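Local coordinates for uncharacterized SRPBCC domain-containing protein (Micromonospora chersina, PDB 6V04), which is of unknown function but is a START/Bet v1-like protein involved in dynemicin biosynthesis, possibly as a cyclase/aromatase-like protein that binds a biosynthetic intermediate, at residues E29-P34 / A38-H43; W126-G131 / S143-R148. All coordinates share one frame; numbering follows the deposited sequence.

Contact 1 of 2, residues E29-P34 / A38-H43; sequences EAVTDP and AQWFGH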
ATOM      1  N   GLU A  29     -12.018  16.554  14.718  1.00 32.82           N
ATOM      2  CA  GLU A  29     -11.754  15.508  15.705  1.00 33.20           C
ATOM      3  C   GLU A  29     -11.677  14.143  15.040  1.00 30.42           C
ATOM      4  O   GLU A  29     -10.793  13.340  15.356  1.00 31.53           O
ATOM      5  CB  GLU A  29     -12.829  15.514  16.792  1.00 39.95           C
ATOM      6  CG  GLU A  29     -12.758  16.711  17.716  1.00 40.85           C
ATOM      7  CD  GLU A  29     -11.399  16.863  18.375  1.00 51.83           C
ATOM      8  OE1 GLU A  29     -10.898  15.873  18.954  1.00 50.92           O
ATOM      9  OE2 GLU A  29     -10.825  17.972  18.298  1.00 56.61           O
ATOM     10  N   ALA A  30     -12.574  13.878  14.087  1.00 33.99           N
ATOM     11  CA  ALA A  30     -12.625  12.557  13.468  1.00 31.76           C
ATOM     12  C   ALA A  30     -11.384  12.261  12.640  1.00 28.59           C
ATOM     13  O   ALA A  30     -11.045  11.086  12.448  1.00 30.96           O
ATOM     14  CB  ALA A  30     -13.882  12.430  12.604  1.00 37.77           C
ATOM     15  N   VAL A  31     -10.701  13.287  12.121  1.00 27.30           N
ATOM     16  CA  VAL A  31      -9.501  13.054  11.321  1.00 25.17           C
ATOM     17  C   VAL A  31      -8.206  13.273  12.096  1.00 26.29           C
ATOM     18  O   VAL A  31      -7.128  13.113  11.510  1.00 27.90           O
ATOM     19  CB  VAL A  31      -9.496  13.913  10.035  1.00 26.77           C
ATOM     20  CG1 VAL A  31     -10.765  13.693   9.253  1.00 29.47           C
ATOM     21  CG2 VAL A  31      -9.289  15.397  10.346  1.00 29.57           C
ATOM     22  N   THR A  32      -8.265  13.590  13.410  1.00 28.33           N
ATOM     23  CA  THR A  32      -7.055  13.783  14.217  1.00 29.23           C
ATOM     24  C   THR A  32      -6.985  12.928  15.476  1.00 32.10           C
ATOM     25  O   THR A  32      -5.895  12.472  15.829  1.00 32.16           O
ATOM     26  CB  THR A  32      -6.896  15.256  14.632  1.00 31.56           C
ATOM     27  OG1 THR A  32      -8.069  15.714  15.330  1.00 34.33           O
ATOM     28  CG2 THR A  32      -6.615  16.124  13.411  1.00 30.61           C
ATOM     29  N   ASP A  33      -8.091  12.747  16.192  1.00 31.56           N
ATOM     30  CA  ASP A  33      -8.072  11.941  17.415  1.00 34.96           C
ATOM     31  C   ASP A  33      -7.766  10.497  17.036  1.00 32.67           C
ATOM     32  O   ASP A  33      -8.540   9.897  16.286  1.00 30.52           O
ATOM     33  CB  ASP A  33      -9.416  12.043  18.130  1.00 31.31           C
ATOM     34  CG  ASP A  33      -9.448  11.290  19.459  1.00 35.08           C
ATOM     35  OD1 ASP A  33      -8.630  10.375  19.653  1.00 40.31           O
ATOM     36  OD2 ASP A  33     -10.307  11.622  20.308  1.00 42.27           O
ATOM     37  N   PRO A  34      -6.659   9.908  17.498  1.00 33.99           N
ATOM     38  CA  PRO A  34      -6.334   8.546  17.043  1.00 30.91           C
ATOM     39  C   PRO A  34      -7.422   7.530  17.327  1.00 31.22           C
ATOM     40  O   PRO A  34      -7.585   6.605  16.521  1.00 29.21           O
ATOM     41  CB  PRO A  34      -5.043   8.223  17.801  1.00 35.34           C
ATOM     42  CG  PRO A  34      -4.413   9.568  18.017  1.00 35.73           C
ATOM     43  CD  PRO A  34      -5.573  10.475  18.317  1.00 34.92           C
ATOM     44  N   ALA A  38      -8.950   5.566  14.065  1.00 27.11           N
ATOM     45  CA  ALA A  38      -8.950   4.110  13.989  1.00 26.40           C
ATOM     46  C   ALA A  38     -10.320   3.532  13.673  1.00 28.22           C
ATOM     47  O   ALA A  38     -10.416   2.334  13.389  1.00 29.69           O
ATOM     48  CB  ALA A  38      -8.420   3.542  15.303  1.00 28.87           C
ATOM     49  N   GLN A  39     -11.381   4.336  13.721  1.00 26.69           N
ATOM     50  CA  GLN A  39     -12.706   3.819  13.405  1.00 26.46           C
ATOM     51  C   GLN A  39     -13.008   3.826  11.916  1.00 25.91           C
ATOM     52  O   GLN A  39     -13.951   3.152  11.493  1.00 28.46           O
ATOM     53  CB  GLN A  39     -13.784   4.617  14.142  1.00 31.51           C
ATOM     54  CG  GLN A  39     -13.578   4.696  15.646  1.00 34.74           C
ATOM     55  CD  GLN A  39     -13.475   3.344  16.287  1.00 49.09           C
ATOM     56  OE1 GLN A  39     -12.520   3.054  17.011  1.00 57.05           O
ATOM     57  NE2 GLN A  39     -14.462   2.500  16.028  1.00 36.20           N
ATOM     58  N   TRP A  40     -12.249   4.585  11.101  1.00 25.77           N
ATOM     59  CA  TRP A  40     -12.512   4.647   9.667  1.00 24.83           C
ATOM     60  C   TRP A  40     -11.271   4.552   8.794  1.00 25.10           C
ATOM     61  O   TRP A  40     -11.393   4.112   7.645  1.00 25.32           O
ATOM     62  CB  TRP A  40     -13.272   5.951   9.323  1.00 27.04           C
ATOM     63  CG  TRP A  40     -12.471   7.194   9.587  1.00 26.86           C
ATOM     64  CD1 TRP A  40     -12.352   7.850  10.779  1.00 31.29           C
ATOM     65  CD2 TRP A  40     -11.657   7.910   8.650  1.00 29.30           C
ATOM     66  NE1 TRP A  40     -11.517   8.933  10.638  1.00 29.91           N
ATOM     67  CE2 TRP A  40     -11.071   8.986   9.344  1.00 27.10           C
ATOM     68  CE3 TRP A  40     -11.365   7.746   7.294  1.00 24.90           C
ATOM     69  CZ2 TRP A  40     -10.218   9.905   8.715  1.00 25.91           C
ATOM     70  CZ3 TRP A  40     -10.509   8.667   6.675  1.00 26.12           C
ATOM     71  CH2 TRP A  40      -9.937   9.707   7.396  1.00 26.02           C
ATOM     72  N   PHE A  41     -10.088   4.942   9.279  1.00 24.82           N
ATOM     73  CA  PHE A  41      -8.890   5.044   8.453  1.00 23.62           C
ATOM     74  C   PHE A  41      -7.875   3.963   8.805  1.00 25.12           C
ATOM     75  O   PHE A  41      -7.614   3.071   7.994  1.00 25.73           O
ATOM     76  CB  PHE A  41      -8.286   6.445   8.612  1.00 23.33           C
ATOM     77  CG  PHE A  41      -7.085   6.706   7.732  1.00 24.79           C
ATOM     78  CD1 PHE A  41      -7.184   6.610   6.362  1.00 26.95           C
ATOM     79  CD2 PHE A  41      -5.874   7.104   8.289  1.00 25.29           C
ATOM     80  CE1 PHE A  41      -6.076   6.876   5.549  1.00 28.37           C
ATOM     81  CE2 PHE A  41      -4.772   7.372   7.485  1.00 26.70           C
ATOM     82  CZ  PHE A  41      -4.874   7.240   6.124  1.00 26.56           C
ATOM     83  N   GLY A  42      -7.271   4.039   9.981  1.00 24.31           N
ATOM     84  CA  GLY A  42      -6.215   3.120  10.356  1.00 26.08           C
ATOM     85  C   GLY A  42      -5.716   3.488  11.730  1.00 25.18           C
ATOM     86  O   GLY A  42      -6.192   4.439  12.355  1.00 26.36           O
ATOM     87  N   HIS A  43      -4.738   2.724  12.196  1.00 23.60           N
ATOM     88  CA  HIS A  43      -4.199   2.885  13.536  1.00 23.16           C
ATOM     89  C   HIS A  43      -2.951   3.761  13.500  1.00 25.68           C
ATOM     90  O   HIS A  43      -1.933   3.367  12.924  1.00 24.08           O
ATOM     91  CB  HIS A  43      -3.865   1.527  14.148  1.00 24.87           C
ATOM     92  CG  HIS A  43      -3.174   1.629  15.468  1.00 30.47           C
ATOM     93  ND1 HIS A  43      -3.860   1.799  16.650  1.00 39.06           N
ATOM     94  CD2 HIS A  43      -1.859   1.639  15.787  1.00 35.12           C
ATOM     95  CE1 HIS A  43      -2.996   1.892  17.646  1.00 41.89           C
ATOM     96  NE2 HIS A  43      -1.776   1.797  17.150  1.00 35.93           N
TER
HETATM   97  O   HOH W   1      -5.679   5.905  14.693  1.00 31.70           O
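Ala30 meets Trp40 through its backbone: the carbonyl O of Ala30, near the C-terminal end of helix 24-32, accepts a hydrogen bond from Trp40 NE1 at 2.9 Å. The N-H points almost straight at the oxygen (166°), which lies close to the indole plane, at the ring's edge. Seen from the carbonyl, the donor stands well above its plane, so good aim on the indole side is paired with an oblique approach on the other. The small methyl of Ala30 suits its place, packing on Leu133 and Leu137 of helix 116-139. Val31 adds the apolar part, its CG1 resting 3.9 Å from Trp40 CZ2; that branch reaches the indole because it stands anti to the carbonyl carbon. Asp33 then caps the next helix, its OD1 taking the N-H of Arg35, and Pro34, whose ring nitrogen has no hydrogen to offer, fits the first turn. The carbonyl of Pro34 receives Ala38 N at 3.0 Å, a helical i to i+4 bond, and also a water that donates to Gly42 O, tying the start of the second helix to the turn beyond it. Trp40 CG lies between its own backbone N and carbonyl carbon (chi1 65°), which turns the indole back toward helix 24-32, while Phe41 CB lies over the rim of one face. A leucine in place of Trp40 would probably leave the buried Ala30 carbonyl without its indole partner and open a gap beside Val31. Helices 24-32 and 34-40 are the two consecutive short helices that follow the first strand in Bet v1-like folds; here Trp40 touches Leu133 of the long helix 116-139 and Trp94 of strand 90-98, which Val31 also touches.

Contact 2 of 2, residues W126-G131 / S143-R148; sequences WLDFVG and SRYDWR. With NA (sodium ion), chain B.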
ATOM      1  N   TRP A 126      -8.327   6.829  -2.301  1.00 25.35           N
ATOM      2  CA  TRP A 126      -8.751   7.974  -1.503  1.00 24.90           C
ATOM      3  C   TRP A 126     -10.266   8.136  -1.494  1.00 26.89           C
ATOM      4  O   TRP A 126     -10.827   8.586  -0.487  1.00 28.64           O
ATOM      5  CB  TRP A 126      -8.080   9.252  -2.019  1.00 27.09           C
ATOM      6  CG  TRP A 126      -6.680   9.430  -1.496  1.00 23.91           C
ATOM      7  CD1 TRP A 126      -5.526   9.461  -2.218  1.00 27.67           C
ATOM      8  CD2 TRP A 126      -6.301   9.599  -0.131  1.00 27.50           C
ATOM      9  NE1 TRP A 126      -4.451   9.635  -1.389  1.00 28.11           N
ATOM     10  CE2 TRP A 126      -4.899   9.723  -0.099  1.00 27.06           C
ATOM     11  CE3 TRP A 126      -7.008   9.653   1.065  1.00 28.31           C
ATOM     12  CZ2 TRP A 126      -4.200   9.899   1.085  1.00 25.77           C
ATOM     13  CZ3 TRP A 126      -6.308   9.834   2.237  1.00 30.07           C
ATOM     14  CH2 TRP A 126      -4.918   9.955   2.235  1.00 30.10           C
ATOM     15  N   LEU A 127     -10.952   7.765  -2.581  1.00 27.17           N
ATOM     16  CA  LEU A 127     -12.410   7.812  -2.559  1.00 28.78           C
ATOM     17  C   LEU A 127     -12.966   6.811  -1.555  1.00 28.24           C
ATOM     18  O   LEU A 127     -13.979   7.076  -0.896  1.00 30.20           O
ATOM     19  CB  LEU A 127     -12.975   7.538  -3.953  1.00 29.58           C
ATOM     20  CG  LEU A 127     -12.878   8.701  -4.946  1.00 42.52           C
ATOM     21  CD1 LEU A 127     -13.343   8.241  -6.319  1.00 55.14           C
ATOM     22  CD2 LEU A 127     -13.708   9.879  -4.471  1.00 47.94           C
ATOM     23  N   ASP A 128     -12.319   5.647  -1.439  1.00 27.61           N
ATOM     24  CA  ASP A 128     -12.696   4.661  -0.432  1.00 27.76           C
ATOM     25  C   ASP A 128     -12.512   5.226   0.972  1.00 26.93           C
ATOM     26  O   ASP A 128     -13.407   5.132   1.819  1.00 27.40           O
ATOM     27  CB  ASP A 128     -11.863   3.397  -0.670  1.00 27.82           C
ATOM     28  CG  ASP A 128     -12.004   2.369   0.425  1.00 27.88           C
ATOM     29  OD1 ASP A 128     -11.394   2.554   1.492  1.00 28.94           O
ATOM     30  OD2 ASP A 128     -12.707   1.364   0.196  1.00 30.51           O
ATOM     31  N   PHE A 129     -11.371   5.864   1.226  1.00 26.61           N
ATOM     32  CA  PHE A 129     -11.119   6.382   2.564  1.00 27.39           C
ATOM     33  C   PHE A 129     -12.098   7.494   2.931  1.00 29.18           C
ATOM     34  O   PHE A 129     -12.623   7.511   4.048  1.00 28.25           O
ATOM     35  CB  PHE A 129      -9.674   6.872   2.669  1.00 35.65           C
ATOM     36  CG  PHE A 129      -8.668   5.775   2.934  1.00 30.10           C
ATOM     37  CD1 PHE A 129      -8.913   4.781   3.884  1.00 33.74           C
ATOM     38  CD2 PHE A 129      -7.477   5.744   2.239  1.00 31.54           C
ATOM     39  CE1 PHE A 129      -7.982   3.797   4.131  1.00 34.53           C
ATOM     40  CE2 PHE A 129      -6.539   4.755   2.484  1.00 37.32           C
ATOM     41  CZ  PHE A 129      -6.798   3.781   3.432  1.00 33.88           C
ATOM     42  N   VAL A 130     -12.368   8.438   2.020  1.00 28.92           N
ATOM     43  CA  VAL A 130     -13.302   9.496   2.400  1.00 28.91           C
ATOM     44  C   VAL A 130     -14.722   8.946   2.487  1.00 26.89           C
ATOM     45  O   VAL A 130     -15.539   9.441   3.270  1.00 29.65           O
ATOM     46  CB  VAL A 130     -13.209  10.724   1.466  1.00 30.97           C
ATOM     47  CG1 VAL A 130     -11.791  11.272   1.486  1.00 34.95           C
ATOM     48  CG2 VAL A 130     -13.656  10.423   0.034  1.00 29.70           C
ATOM     49  N   GLY A 131     -15.028   7.869   1.756  1.00 27.60           N
ATOM     50  CA  GLY A 131     -16.318   7.230   1.924  1.00 28.54           C
ATOM     51  C   GLY A 131     -16.469   6.588   3.289  1.00 27.95           C
ATOM     52  O   GLY A 131     -17.568   6.573   3.853  1.00 30.83           O
ATOM     53  N   SER A 143     -16.182   1.922  10.301  1.00 27.99           N
ATOM     54  CA  SER A 143     -16.307   1.715   8.870  1.00 27.54           C
ATOM     55  C   SER A 143     -15.005   1.242   8.245  1.00 26.33           C
ATOM     56  O   SER A 143     -14.899   1.210   7.018  1.00 27.76           O
ATOM     57  CB  SER A 143     -16.760   3.019   8.214  1.00 28.42           C
ATOM     58  OG  SER A 143     -15.784   3.996   8.507  1.00 28.92           O
ATOM     59  N   ARG A 144     -14.015   0.866   9.058  1.00 26.99           N
ATOM     60  CA  ARG A 144     -12.746   0.330   8.574  1.00 26.93           C
ATOM     61  C   ARG A 144     -12.952  -0.903   7.707  1.00 24.07           C
ATOM     62  O   ARG A 144     -13.816  -1.739   7.994  1.00 26.36           O
ATOM     63  CB  ARG A 144     -11.864  -0.108   9.748  1.00 30.22           C
ATOM     64  CG  ARG A 144     -11.389   0.967  10.692  1.00 31.24           C
ATOM     65  CD  ARG A 144     -10.063   1.569  10.252  1.00 29.00           C
ATOM     66  NE  ARG A 144      -8.972   0.594  10.142  1.00 27.76           N
ATOM     67  CZ  ARG A 144      -8.182   0.218  11.144  1.00 30.18           C
ATOM     68  NH1 ARG A 144      -8.345   0.720  12.362  1.00 29.29           N
ATOM     69  NH2 ARG A 144      -7.217  -0.667  10.920  1.00 30.25           N
ATOM     70  N   TYR A 145     -12.075  -1.099   6.727  1.00 24.20           N
ATOM     71  CA  TYR A 145     -11.970  -2.447   6.172  1.00 24.28           C
ATOM     72  C   TYR A 145     -11.075  -3.290   7.065  1.00 23.29           C
ATOM     73  O   TYR A 145     -10.248  -2.762   7.817  1.00 25.06           O
ATOM     74  CB  TYR A 145     -11.435  -2.443   4.743  1.00 26.19           C
ATOM     75  CG  TYR A 145     -10.038  -1.901   4.520  1.00 23.89           C
ATOM     76  CD1 TYR A 145      -8.905  -2.687   4.707  1.00 23.79           C
ATOM     77  CD2 TYR A 145      -9.859  -0.622   4.032  1.00 25.84           C
ATOM     78  CE1 TYR A 145      -7.624  -2.180   4.464  1.00 24.40           C
ATOM     79  CE2 TYR A 145      -8.602  -0.113   3.780  1.00 26.70           C
ATOM     80  CZ  TYR A 145      -7.486  -0.884   3.987  1.00 25.67           C
ATOM     81  OH  TYR A 145      -6.243  -0.324   3.701  1.00 28.16           O
ATOM     82  N   ASP A 146     -11.278  -4.617   7.026  1.00 23.22           N
ATOM     83  CA  ASP A 146     -10.463  -5.471   7.881  1.00 23.28           C
ATOM     84  C   ASP A 146      -9.147  -5.848   7.224  1.00 22.93           C
ATOM     85  O   ASP A 146      -8.089  -5.748   7.861  1.00 24.37           O
ATOM     86  CB  ASP A 146     -11.233  -6.725   8.327  1.00 23.11           C
ATOM     87  CG  ASP A 146     -11.893  -7.506   7.203  1.00 24.98           C
ATOM     88  OD1 ASP A 146     -11.793  -7.157   6.016  1.00 23.83           O
ATOM     89  OD2 ASP A 146     -12.545  -8.528   7.546  1.00 25.06           O
ATOM     90  N   TRP A 147      -9.169  -6.209   5.945  1.00 20.37           N
ATOM     91  CA  TRP A 147      -7.938  -6.499   5.228  1.00 20.01           C
ATOM     92  C   TRP A 147      -8.176  -6.315   3.736  1.00 21.44           C
ATOM     93  O   TRP A 147      -9.257  -6.611   3.223  1.00 22.40           O
ATOM     94  CB  TRP A 147      -7.420  -7.912   5.577  1.00 21.64           C
ATOM     95  CG  TRP A 147      -8.280  -9.073   5.169  1.00 21.77           C
ATOM     96  CD1 TRP A 147      -9.308  -9.641   5.887  1.00 22.54           C
ATOM     97  CD2 TRP A 147      -8.142  -9.863   3.985  1.00 21.72           C
ATOM     98  NE1 TRP A 147      -9.825 -10.711   5.199  1.00 21.62           N
ATOM     99  CE2 TRP A 147      -9.127 -10.864   4.027  1.00 22.67           C
ATOM    100  CE3 TRP A 147      -7.287  -9.806   2.880  1.00 22.74           C
ATOM    101  CZ2 TRP A 147      -9.277 -11.805   3.012  1.00 23.14           C
ATOM    102  CZ3 TRP A 147      -7.446 -10.715   1.873  1.00 22.73           C
ATOM    103  CH2 TRP A 147      -8.427 -11.721   1.945  1.00 22.65           C
ATOM    104  N   ARG A 148      -7.179  -5.763   3.060  1.00 21.86           N
ATOM    105  CA  ARG A 148      -7.324  -5.425   1.650  1.00 21.91           C
ATOM    106  C   ARG A 148      -7.077  -6.646   0.769  1.00 21.93           C
ATOM    107  O   ARG A 148      -6.085  -7.367   0.940  1.00 21.31           O
ATOM    108  CB  ARG A 148      -6.358  -4.296   1.315  1.00 23.89           C
ATOM    109  CG  ARG A 148      -6.557  -3.692  -0.057  1.00 23.10           C
ATOM    110  CD  ARG A 148      -5.944  -2.317  -0.161  1.00 24.91           C
ATOM    111  NE  ARG A 148      -4.498  -2.356  -0.076  1.00 24.86           N
ATOM    112  CZ  ARG A 148      -3.679  -2.390  -1.125  1.00 25.49           C
ATOM    113  NH1 ARG A 148      -2.374  -2.419  -0.933  1.00 26.16           N
ATOM    114  NH2 ARG A 148      -4.154  -2.397  -2.369  1.00 27.88           N
TER
HETATM  115 NA    NA B 301     -13.315  -7.932   4.372  0.50 26.19          NA
HETATM  116  O   HOH W   2     -13.252 -10.112   5.615  1.00 27.23           O
HETATM  117  O   HOH W   3     -11.348  -8.505   3.157  1.00 27.05           O
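Tyr145 reaches helix 116-139 from an irregular linker and meets Phe129 ring to ring, yet the two rings are inclined to each other without forming a regular stack. Phe129 CE1 and Tyr145 CE2 come within 4.0 Å, and the phenol oxygen of Tyr145 lies 4.2 Å from Phe129 CZ. The tyrosine ring is brought there by a chi1 of 62°, which sets CG between the backbone N and the carbonyl carbon. Asp128 borders the same ring, OD1 being 4.3 Å from Tyr145 CD2, but its charge is directed to Arg132, one helical turn on, in a salt bridge. Helix 116-139 is the long C-terminal helix of the first Bet v1-like domain, and residues 143-148 lead from it to strand 151-157, which begins a second sheet of the same strand order. An aromatic residue suits position 129, whose ring also meets Phe41 edge-to-face. Farther along the linker, Asp146 OD1 binds the sodium ion at 2.4 Å. The same oxygen accepts a bent hydrogen bond (131°) from Trp147 N, which approaches from above the carboxylate plane. Two waters also bind the sodium, one donating to Asp146 OD2 and the other to Trp147 O.

Contact 1 is mostly buried and joins two consecutive short helices, whereas contact 2 lies at the surface, between the long helix 116-139 and the linker to the second sheet. Their chemistry follows: in contact 1 an indole N-H satisfies a buried carbonyl, while contact 2 relies on apolar ring contact, with a salt bridge at its border and a sodium ion farther along the linker. The centres are 12 Å apart and the two adjoin directly. Gln39 O lies 2.8 Å from Ser143 N, and Ala38 O takes a probable hydrogen bond from Arg144 NH1, so the linker of contact 2 is held against the second helix of contact 1.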